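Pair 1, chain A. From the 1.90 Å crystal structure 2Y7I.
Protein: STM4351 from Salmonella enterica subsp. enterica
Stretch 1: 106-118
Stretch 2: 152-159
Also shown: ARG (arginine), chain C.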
# COMPACT_ATOMS: atom_id res chain seq x y z
N THR A 106 -21.71 -23.27 -14.07
CA THR A 106 -21.99 -21.97 -14.68
C THR A 106 -23.28 -21.37 -14.15
O THR A 106 -24.13 -22.07 -13.58
CB THR A 106 -22.15 -22.07 -16.23
OG1 THR A 106 -23.35 -22.78 -16.54
CG2 THR A 106 -20.97 -22.77 -16.89
N PHE A 107 -23.43 -20.07 -14.37
CA PHE A 107 -24.70 -19.39 -14.08
C PHE A 107 -25.89 -20.02 -14.81
O PHE A 107 -26.97 -20.15 -14.23
CB PHE A 107 -24.60 -17.90 -14.39
CG PHE A 107 -23.84 -17.11 -13.34
CD1 PHE A 107 -24.35 -16.96 -12.05
CD2 PHE A 107 -22.61 -16.52 -13.65
CE1 PHE A 107 -23.65 -16.25 -11.09
CE2 PHE A 107 -21.90 -15.81 -12.69
CZ PHE A 107 -22.42 -15.67 -11.40
N ALA A 108 -25.68 -20.43 -16.06
CA ALA A 108 -26.72 -21.14 -16.81
C ALA A 108 -27.18 -22.40 -16.07
O ALA A 108 -28.37 -22.71 -16.05
CB ALA A 108 -26.24 -21.50 -18.22
N ASP A 109 -26.23 -23.11 -15.45
CA ASP A 109 -26.55 -24.32 -14.68
C ASP A 109 -27.47 -24.02 -13.49
O ASP A 109 -28.18 -24.90 -13.01
CB ASP A 109 -25.28 -25.01 -14.16
CG ASP A 109 -24.41 -25.57 -15.27
OD1 ASP A 109 -24.91 -25.88 -16.37
OD2 ASP A 109 -23.19 -25.71 -15.01
N LEU A 110 -27.43 -22.78 -13.01
CA LEU A 110 -28.25 -22.36 -11.88
C LEU A 110 -29.65 -21.88 -12.26
O LEU A 110 -30.39 -21.37 -11.41
CB LEU A 110 -27.51 -21.31 -11.05
CG LEU A 110 -26.38 -21.89 -10.18
CD1 LEU A 110 -25.40 -20.79 -9.78
CD2 LEU A 110 -26.98 -22.55 -8.95
N LYS A 111 -30.03 -22.06 -13.53
CA LYS A 111 -31.36 -21.64 -14.00
C LYS A 111 -32.47 -22.20 -13.10
O LYS A 111 -32.53 -23.41 -12.87
CB LYS A 111 -31.57 -22.06 -15.46
CG LYS A 111 -32.77 -21.41 -16.14
CD LYS A 111 -33.10 -22.05 -17.49
CE LYS A 111 -34.44 -21.56 -18.02
NZ LYS A 111 -34.89 -22.33 -19.23
N GLY A 112 -33.32 -21.32 -12.58
CA GLY A 112 -34.47 -21.74 -11.75
C GLY A 112 -34.11 -22.07 -10.31
O GLY A 112 -34.95 -22.57 -9.56
N LYS A 113 -32.88 -21.80 -9.91
CA LYS A 113 -32.41 -22.20 -8.59
C LYS A 113 -32.27 -20.98 -7.69
O LYS A 113 -32.31 -19.83 -8.17
CB LYS A 113 -31.08 -22.98 -8.68
CG LYS A 113 -31.10 -24.21 -9.63
CD LYS A 113 -32.02 -25.32 -9.12
CE LYS A 113 -32.00 -26.52 -10.07
NZ LYS A 113 -32.97 -27.55 -9.66
N LYS A 114 -32.13 -21.24 -6.40
CA LYS A 114 -32.03 -20.19 -5.39
C LYS A 114 -30.58 -19.93 -5.02
O LYS A 114 -29.85 -20.85 -4.65
CB LYS A 114 -32.83 -20.56 -4.13
CG LYS A 114 -34.35 -20.56 -4.33
CD LYS A 114 -35.08 -21.00 -3.06
CE LYS A 114 -36.56 -20.70 -3.18
NZ LYS A 114 -37.31 -20.94 -1.89
N VAL A 115 -30.17 -18.67 -5.13
CA VAL A 115 -28.84 -18.25 -4.73
C VAL A 115 -28.93 -17.13 -3.69
O VAL A 115 -29.55 -16.09 -3.93
CB VAL A 115 -27.97 -17.86 -5.95
CG1 VAL A 115 -26.62 -17.30 -5.49
CG2 VAL A 115 -27.74 -19.05 -6.85
N GLY A 116 -28.31 -17.36 -2.54
CA GLY A 116 -28.32 -16.39 -1.45
C GLY A 116 -27.25 -15.33 -1.61
O GLY A 116 -26.16 -15.60 -2.14
N LEU A 117 -27.55 -14.13 -1.15
CA LEU A 117 -26.62 -13.00 -1.22
C LEU A 117 -27.07 -11.95 -0.21
O LEU A 117 -28.14 -12.07 0.38
CB LEU A 117 -26.55 -12.41 -2.64
CG LEU A 117 -27.88 -12.31 -3.41
CD1 LEU A 117 -28.73 -11.12 -2.96
CD2 LEU A 117 -27.65 -12.25 -4.90
N GLU A 118 -26.26 -10.92 -0.01
CA GLU A 118 -26.57 -9.90 1.00
C GLU A 118 -27.31 -8.71 0.40
O GLU A 118 -26.96 -8.25 -0.68
CB GLU A 118 -25.28 -9.42 1.65
CG GLU A 118 -25.37 -8.92 3.08
CD GLU A 118 -24.00 -8.84 3.73
OE1 GLU A 118 -23.09 -8.34 3.07
OE2 GLU A 118 -23.81 -9.34 4.87
N ASN A 152 -29.69 -27.00 2.65
CA ASN A 152 -30.33 -27.17 1.33
C ASN A 152 -31.49 -26.24 0.97
O ASN A 152 -32.30 -26.55 0.08
CB ASN A 152 -30.70 -28.64 1.05
CG ASN A 152 -29.61 -29.38 0.33
OD1 ASN A 152 -28.88 -30.17 0.92
ND2 ASN A 152 -29.47 -29.11 -0.97
N ARG A 153 -31.59 -25.11 1.66
CA ARG A 153 -32.59 -24.11 1.31
C ARG A 153 -32.15 -23.26 0.13
O ARG A 153 -32.96 -22.55 -0.49
CB ARG A 153 -32.92 -23.24 2.52
CG ARG A 153 -33.99 -23.85 3.40
CD ARG A 153 -34.41 -22.90 4.49
NE ARG A 153 -35.87 -22.87 4.65
CZ ARG A 153 -36.65 -21.89 4.20
NH1 ARG A 153 -36.12 -20.85 3.56
NH2 ARG A 153 -37.97 -21.95 4.40
N LEU A 154 -30.86 -23.33 -0.18
CA LEU A 154 -30.29 -22.62 -1.31
C LEU A 154 -29.41 -23.56 -2.09
O LEU A 154 -28.90 -24.54 -1.53
CB LEU A 154 -29.42 -21.44 -0.84
CG LEU A 154 -30.02 -20.36 0.04
CD1 LEU A 154 -28.89 -19.47 0.57
CD2 LEU A 154 -31.05 -19.53 -0.73
N GLU A 155 -29.22 -23.27 -3.38
CA GLU A 155 -28.25 -24.01 -4.19
C GLU A 155 -26.88 -23.35 -4.22
O GLU A 155 -25.87 -24.01 -4.49
CB GLU A 155 -28.77 -24.24 -5.60
CG GLU A 155 -29.92 -25.25 -5.64
CD GLU A 155 -29.52 -26.59 -5.03
OE1 GLU A 155 -28.83 -27.37 -5.72
OE2 GLU A 155 -29.90 -26.86 -3.87
N GLY A 156 -26.83 -22.05 -3.95
CA GLY A 156 -25.56 -21.34 -3.91
C GLY A 156 -25.61 -20.10 -3.03
O GLY A 156 -26.67 -19.69 -2.58
N VAL A 157 -24.43 -19.55 -2.78
CA VAL A 157 -24.27 -18.27 -2.09
C VAL A 157 -23.26 -17.50 -2.92
O VAL A 157 -22.24 -18.05 -3.32
CB VAL A 157 -23.82 -18.44 -0.61
CG1 VAL A 157 -23.41 -17.06 -0.01
CG2 VAL A 157 -24.96 -19.05 0.25
N PHE A 158 -23.58 -16.24 -3.22
CA PHE A 158 -22.83 -15.41 -4.18
C PHE A 158 -22.23 -14.23 -3.42
O PHE A 158 -22.96 -13.48 -2.76
CB PHE A 158 -23.83 -14.96 -5.26
CG PHE A 158 -23.24 -14.11 -6.36
CD1 PHE A 158 -22.13 -14.53 -7.09
CD2 PHE A 158 -23.88 -12.92 -6.72
CE1 PHE A 158 -21.62 -13.74 -8.14
CE2 PHE A 158 -23.39 -12.13 -7.77
CZ PHE A 158 -22.25 -12.54 -8.48
N GLY A 159 -20.90 -14.09 -3.49
CA GLY A 159 -20.18 -13.03 -2.76
C GLY A 159 -18.74 -12.83 -3.21
O GLY A 159 -18.33 -13.37 -4.25
N ARG C . -18.04 -6.03 -1.74
CA ARG C . -19.52 -6.19 -1.78
C ARG C . -20.19 -4.83 -1.94
O ARG C . -21.41 -4.74 -1.95
CB ARG C . -20.04 -6.89 -0.50
CG ARG C . -19.60 -6.21 0.81
CD ARG C . -20.25 -6.84 2.04
NE ARG C . -19.56 -6.39 3.25
CZ ARG C . -19.90 -6.74 4.49
NH1 ARG C . -20.93 -7.54 4.73
NH2 ARG C . -19.19 -6.27 5.50
OXT ARG C . -19.50 -3.79 -2.02

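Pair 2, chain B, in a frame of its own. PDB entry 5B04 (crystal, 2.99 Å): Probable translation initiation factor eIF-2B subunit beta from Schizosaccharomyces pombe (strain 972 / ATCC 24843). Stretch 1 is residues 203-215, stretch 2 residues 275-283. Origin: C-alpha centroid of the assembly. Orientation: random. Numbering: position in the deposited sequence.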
# COMPACT_ATOMS: atom_id res chain seq x y z
N ASP B 203 14.53 0.59 15.35
CA ASP B 203 14.09 1.78 14.61
C ASP B 203 13.12 1.42 13.49
O ASP B 203 12.55 2.31 12.86
CB ASP B 203 15.29 2.53 14.04
CG ASP B 203 16.19 3.10 15.12
OD1 ASP B 203 15.69 3.34 16.24
OD2 ASP B 203 17.39 3.31 14.85
N HIS B 204 12.94 0.13 13.24
CA HIS B 204 12.12 -0.31 12.11
C HIS B 204 11.18 -1.46 12.48
O HIS B 204 10.19 -1.70 11.80
CB HIS B 204 13.02 -0.72 10.94
CG HIS B 204 13.97 0.35 10.52
ND1 HIS B 204 13.55 1.51 9.90
CD2 HIS B 204 15.31 0.45 10.63
CE1 HIS B 204 14.60 2.27 9.65
NE2 HIS B 204 15.68 1.65 10.08
N LEU B 205 11.50 -2.17 13.56
CA LEU B 205 10.62 -3.20 14.08
C LEU B 205 9.90 -2.72 15.33
O LEU B 205 10.53 -2.40 16.33
CB LEU B 205 11.39 -4.49 14.38
CG LEU B 205 11.87 -5.30 13.18
CD1 LEU B 205 12.47 -6.62 13.63
CD2 LEU B 205 10.73 -5.53 12.21
N HIS B 206 8.57 -2.68 15.27
CA HIS B 206 7.77 -2.26 16.41
C HIS B 206 6.71 -3.30 16.74
O HIS B 206 6.51 -4.26 15.99
CB HIS B 206 7.12 -0.90 16.14
CG HIS B 206 8.11 0.22 16.04
ND1 HIS B 206 8.36 1.08 17.09
CD2 HIS B 206 8.90 0.62 15.02
CE1 HIS B 206 9.27 1.97 16.72
NE2 HIS B 206 9.61 1.71 15.47
N SER B 207 6.04 -3.12 17.87
CA SER B 207 5.08 -4.10 18.37
C SER B 207 3.85 -4.21 17.47
O SER B 207 3.40 -3.22 16.89
CB SER B 207 4.65 -3.75 19.79
OG SER B 207 5.76 -3.76 20.68
N ASN B 208 3.34 -5.43 17.35
CA ASN B 208 2.11 -5.74 16.62
C ASN B 208 2.18 -5.46 15.12
O ASN B 208 1.16 -5.51 14.43
CB ASN B 208 0.93 -4.97 17.23
CG ASN B 208 0.64 -5.40 18.65
OD1 ASN B 208 1.23 -4.88 19.60
ND2 ASN B 208 -0.28 -6.34 18.81
N GLU B 209 3.37 -5.17 14.61
CA GLU B 209 3.57 -5.06 13.17
C GLU B 209 3.68 -6.46 12.56
O GLU B 209 3.97 -7.43 13.26
CB GLU B 209 4.82 -4.24 12.84
CG GLU B 209 4.62 -2.73 12.91
CD GLU B 209 5.76 -1.97 12.27
OE1 GLU B 209 6.87 -2.54 12.14
OE2 GLU B 209 5.56 -0.80 11.88
N ILE B 210 3.43 -6.56 11.26
CA ILE B 210 3.57 -7.82 10.55
C ILE B 210 4.68 -7.73 9.51
O ILE B 210 4.65 -6.89 8.62
CB ILE B 210 2.26 -8.24 9.87
CG1 ILE B 210 1.20 -8.59 10.92
CG2 ILE B 210 2.50 -9.43 8.95
CD1 ILE B 210 -0.08 -9.15 10.33
N ILE B 211 5.67 -8.61 9.64
CA ILE B 211 6.84 -8.58 8.78
C ILE B 211 6.91 -9.79 7.85
O ILE B 211 6.83 -10.93 8.30
CB ILE B 211 8.14 -8.52 9.60
CG1 ILE B 211 8.08 -7.37 10.61
CG2 ILE B 211 9.35 -8.37 8.68
CD1 ILE B 211 7.83 -6.02 9.98
N LEU B 212 7.04 -9.53 6.55
CA LEU B 212 7.21 -10.61 5.59
C LEU B 212 8.68 -10.79 5.24
O LEU B 212 9.37 -9.83 4.87
CB LEU B 212 6.40 -10.34 4.31
CG LEU B 212 6.63 -11.35 3.19
CD1 LEU B 212 6.18 -12.73 3.61
CD2 LEU B 212 5.94 -10.91 1.91
N THR B 213 9.15 -12.02 5.35
CA THR B 213 10.51 -12.36 4.94
C THR B 213 10.49 -13.65 4.15
O THR B 213 9.50 -14.39 4.17
CB THR B 213 11.45 -12.50 6.15
OG1 THR B 213 12.81 -12.56 5.69
CG2 THR B 213 11.13 -13.75 6.94
N GLN B 214 11.57 -13.93 3.44
CA GLN B 214 11.65 -15.14 2.63
C GLN B 214 13.00 -15.83 2.80
O GLN B 214 14.02 -15.18 2.98
CB GLN B 214 11.41 -14.82 1.16
CG GLN B 214 11.11 -16.04 0.31
CD GLN B 214 11.35 -15.80 -1.16
OE1 GLN B 214 10.59 -16.27 -2.01
NE2 GLN B 214 12.41 -15.06 -1.47
N GLY B 215 12.98 -17.16 2.73
CA GLY B 215 14.20 -17.95 2.85
C GLY B 215 14.85 -17.80 4.21
O GLY B 215 14.22 -17.38 5.18
N SER B 275 -1.46 -7.82 1.79
CA SER B 275 -2.34 -6.72 2.17
C SER B 275 -2.29 -6.39 3.66
O SER B 275 -2.64 -5.29 4.07
CB SER B 275 -3.79 -7.03 1.76
OG SER B 275 -4.26 -8.19 2.41
N ARG B 276 -1.86 -7.36 4.46
CA ARG B 276 -1.78 -7.16 5.91
C ARG B 276 -0.32 -7.12 6.38
O ARG B 276 -0.05 -7.29 7.57
CB ARG B 276 -2.54 -8.26 6.65
CG ARG B 276 -3.95 -8.50 6.12
CD ARG B 276 -4.88 -7.34 6.44
NE ARG B 276 -5.71 -7.61 7.62
CZ ARG B 276 -5.50 -7.08 8.82
NH1 ARG B 276 -4.49 -6.24 9.01
NH2 ARG B 276 -6.30 -7.38 9.83
N VAL B 277 0.59 -6.89 5.45
CA VAL B 277 2.01 -6.81 5.78
C VAL B 277 2.49 -5.37 5.81
O VAL B 277 2.26 -4.60 4.87
CB VAL B 277 2.88 -7.61 4.78
CG1 VAL B 277 4.35 -7.43 5.10
CG2 VAL B 277 2.50 -9.08 4.80
N ASN B 278 3.17 -5.00 6.89
CA ASN B 278 3.71 -3.65 7.04
C ASN B 278 5.03 -3.46 6.31
O ASN B 278 5.22 -2.48 5.60
CB ASN B 278 3.90 -3.31 8.52
CG ASN B 278 2.59 -3.24 9.28
OD1 ASN B 278 2.31 -4.06 10.14
ND2 ASN B 278 1.78 -2.23 8.95
N LYS B 279 5.94 -4.42 6.49
CA LYS B 279 7.29 -4.30 5.94
C LYS B 279 7.81 -5.62 5.39
O LYS B 279 7.53 -6.69 5.93
CB LYS B 279 8.25 -3.78 7.01
CG LYS B 279 8.02 -2.34 7.42
CD LYS B 279 8.75 -2.01 8.71
CE LYS B 279 8.62 -0.53 9.06
NZ LYS B 279 7.21 -0.06 8.98
N VAL B 280 8.58 -5.53 4.30
CA VAL B 280 9.31 -6.68 3.78
C VAL B 280 10.77 -6.57 4.18
O VAL B 280 11.42 -5.56 3.91
CB VAL B 280 9.19 -6.79 2.25
CG1 VAL B 280 10.37 -7.56 1.67
CG2 VAL B 280 7.88 -7.45 1.86
N ILE B 281 11.29 -7.60 4.83
CA ILE B 281 12.69 -7.63 5.22
C ILE B 281 13.40 -8.81 4.57
O ILE B 281 13.13 -9.97 4.89
CB ILE B 281 12.86 -7.70 6.75
CG1 ILE B 281 12.30 -6.43 7.39
CG2 ILE B 281 14.32 -7.88 7.11
CD1 ILE B 281 12.47 -6.38 8.89
N LEU B 282 14.30 -8.51 3.64
CA LEU B 282 14.98 -9.54 2.88
C LEU B 282 16.48 -9.54 3.11
O LEU B 282 17.10 -8.50 3.32
CB LEU B 282 14.71 -9.37 1.38
CG LEU B 282 13.29 -9.63 0.88
CD1 LEU B 282 13.25 -9.54 -0.64
CD2 LEU B 282 12.80 -10.99 1.35
N GLY B 283 17.07 -10.73 3.07
CA GLY B 283 18.51 -10.86 3.01
C GLY B 283 18.89 -10.91 1.54
O GLY B 283 18.02 -11.00 0.68

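What backbone arrangement do the two pairs share? In each, a type II beta turn, L110(A) to K113(A) in pair 1 and H206(B) to E209(B) in pair 2, leads into a strand that runs parallel to a second strand, at 35° in pair 1 and 32° in pair 2. Fourteen central residues superpose with an RMSD of 0.7 Å. Two rungs of the ladder are the same: G116(A) N donates to G156(A) O (2.8 Å) and F158(A) N to G116(A) O (2.9 Å), while L212(B) N donates to K279(B) O and I281(B) N to L212(B) O, both at 2.9 Å. Where the strands begin, K114(A) O accepts from E155(A) N (2.8 Å), as I210(B) O accepts from N278(B) N (3.0 Å).

How is the space at the middle of the first strand filled? G116(A) matches L212(B), and here the solutions differ. An ideal CB on G116(A) would lie 2.6 Å from L154(A) CD1, a clash; the leucine takes the space itself, with CD1 3.7 Å from G116(A) CA. In pair 2 the bulk comes from the first strand: L212(B) CB lies 3.6 Å from CG1 of V277(B), the match of L154(A), and L212(B) CD2 is 4.0 Å from CG2 of V280(B), the match of V157(A).

What packs on the other face, beside V115(A) and I211(B)? V115(A) bridges to G156(A), which offers no side chain, and its CG1 reaches F158(A) CB at 3.6 Å. The phenylalanine also receives the edge of F107(A) toward its face, with ring planes at 88° and CZ of F107(A) 3.9 Å from CE1 of F158(A). In pair 2, I281(B) matches F158(A), and its CD1 meets I211(B) CG2 at 3.7 Å and L205(B) CD2 at 3.8 Å. K279(B), in place of G156(A), lays its CB 3.7 Å from I211(B) CD1 and extends to a salt bridge, K279(B) NZ to E209(B) OE2 at 3.4 Å, whose hydrogen bond is weak.

How do the ends of the contact differ? E155(A) and N278(B) match, yet E155(A) sets its CG 4.0 Å from K113(A) CB, a carbon contact, whereas N278(B) points toward the first strand and its OD1 accepts a hydrogen bond from I210(B) N at 3.0 Å. At the far end, L117(A) touches F158(A) through CD2 atoms 4.2 Å apart. Its match T213(B) instead donates a hydrogen bond from OG1 to I281(B) O at 2.7 Å, so a polar link replaces an apolar one.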